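Local coordinates for high-affinity zinc uptake system protein znuA (Streptococcus suis, PDB 3MFQ) that binds zinc and probably delivers it, or a related metal ion, to a membrane transporter as the solute-binding component of an uptake system, at residues L60-G63 against L64-G68. Sequence-based numbering, arbitrary orientation.
Sequences LYHG and LHFEG
The edge of the F66 ring meets one face of the H62 imidazole, an edge-to-face aromatic pair with centroids 4.6 Å apart and planes at 55°. With its CG anti to the backbone N (chi1 175°), F66 extends beside H62, the two side chains pointing the same way. Contact centres on F66 CD2, set over the rim of the imidazole. Between these residues the chain reverses through a type I' turn from G63 to F66, closed by a 2.8 Å hydrogen bond from F66 N to G63 O. The backbone angles of G63 would jam a side chain against the preceding carbonyl oxygen, which makes glycine the fitting residue.

E67, bent at chi2 (84°), returns its carboxylate to the end of strand 58-61. There OE2 accepts a weak bond from H62 N at 3.3 Å and lies against Y61 CB, while OE1 sits at the edge of the Y61 ring, near its plane. The same OE2 is hydrogen-bonded to the T12 hydroxyl. Against this buried interior, the turn's outer side is looser: L64 is partly exposed, and H65 is exposed, its CB directed away from residues 60-63.

The link from sheet to zinc site is short, for F66 meets the ring of W106 and stands edge-to-face with the zinc ligand H41; the side chain of F66 lies about 5 Å from the zinc ion. A loop carboxylate held by two donors, one of them weak, thus joins the loop to the strand end and T12, while the edge-to-face aromatic pair carries F66, probably a second-shell residue, consistent with its helping to position H41.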
# COMPACT_ATOMS: atom_id res chain seq x y z
N LEU A 60 1.87 8.39 14.29
CA LEU A 60 1.65 8.60 12.86
C LEU A 60 0.93 7.42 12.22
O LEU A 60 1.27 6.26 12.47
CB LEU A 60 2.97 8.87 12.14
CG LEU A 60 3.59 10.25 12.33
CD1 LEU A 60 5.00 10.29 11.76
CD2 LEU A 60 2.72 11.32 11.69
N TYR A 61 -0.06 7.72 11.38
CA TYR A 61 -0.82 6.68 10.69
C TYR A 61 -1.31 7.16 9.32
O TYR A 61 -1.27 8.35 9.02
CB TYR A 61 -2.00 6.21 11.54
CG TYR A 61 -3.09 7.24 11.73
CD1 TYR A 61 -2.88 8.37 12.51
CD2 TYR A 61 -4.33 7.07 11.14
CE1 TYR A 61 -3.87 9.31 12.68
CE2 TYR A 61 -5.34 8.01 11.31
CZ TYR A 61 -5.10 9.13 12.08
OH TYR A 61 -6.10 10.06 12.26
N HIS A 62 -1.76 6.21 8.51
CA HIS A 62 -2.25 6.51 7.16
C HIS A 62 -3.53 7.32 7.20
O HIS A 62 -3.58 8.46 6.72
CB HIS A 62 -2.49 5.22 6.39
CG HIS A 62 -1.26 4.42 6.13
ND1 HIS A 62 -0.40 4.02 7.13
CD2 HIS A 62 -0.74 3.92 4.98
CE1 HIS A 62 0.60 3.33 6.61
NE2 HIS A 62 0.41 3.25 5.31
N GLY A 63 -4.58 6.73 7.77
CA GLY A 63 -5.90 7.33 7.75
C GLY A 63 -6.77 6.66 6.71
O GLY A 63 -6.49 5.53 6.31
N LEU A 64 -7.81 7.35 6.28
CA LEU A 64 -8.72 6.82 5.26
C LEU A 64 -9.25 5.45 5.66
O LEU A 64 -9.59 4.64 4.80
CB LEU A 64 -8.00 6.73 3.91
CG LEU A 64 -7.22 7.97 3.47
CD1 LEU A 64 -6.69 7.79 2.06
CD2 LEU A 64 -8.09 9.21 3.56
N HIS A 65 -9.33 5.21 6.96
CA HIS A 65 -9.84 3.95 7.49
C HIS A 65 -8.98 2.76 7.06
O HIS A 65 -9.44 1.61 7.09
CB HIS A 65 -11.29 3.73 7.04
CG HIS A 65 -12.26 4.73 7.59
ND1 HIS A 65 -11.87 5.98 8.02
CD2 HIS A 65 -13.59 4.67 7.78
CE1 HIS A 65 -12.93 6.64 8.45
NE2 HIS A 65 -13.99 5.87 8.31
N PHE A 66 -7.74 3.03 6.67
CA PHE A 66 -6.82 1.96 6.29
C PHE A 66 -6.66 0.97 7.44
O PHE A 66 -6.87 -0.23 7.27
CB PHE A 66 -5.47 2.53 5.86
CG PHE A 66 -4.43 1.48 5.57
CD1 PHE A 66 -4.76 0.31 4.92
CD2 PHE A 66 -3.11 1.68 5.96
CE1 PHE A 66 -3.80 -0.66 4.65
CE2 PHE A 66 -2.15 0.72 5.69
CZ PHE A 66 -2.50 -0.45 5.04
N GLU A 67 -6.29 1.48 8.61
CA GLU A 67 -6.17 0.66 9.80
C GLU A 67 -7.50 -0.02 10.11
O GLU A 67 -7.54 -1.04 10.80
CB GLU A 67 -5.69 1.49 10.99
CG GLU A 67 -4.21 1.83 10.96
CD GLU A 67 -3.90 3.06 10.12
OE1 GLU A 67 -4.83 3.59 9.48
OE2 GLU A 67 -2.73 3.50 10.11
N GLY A 68 -8.59 0.55 9.61
CA GLY A 68 -9.90 -0.09 9.63
C GLY A 68 -10.51 -0.38 10.98
O GLY A 68 -11.72 -0.24 11.16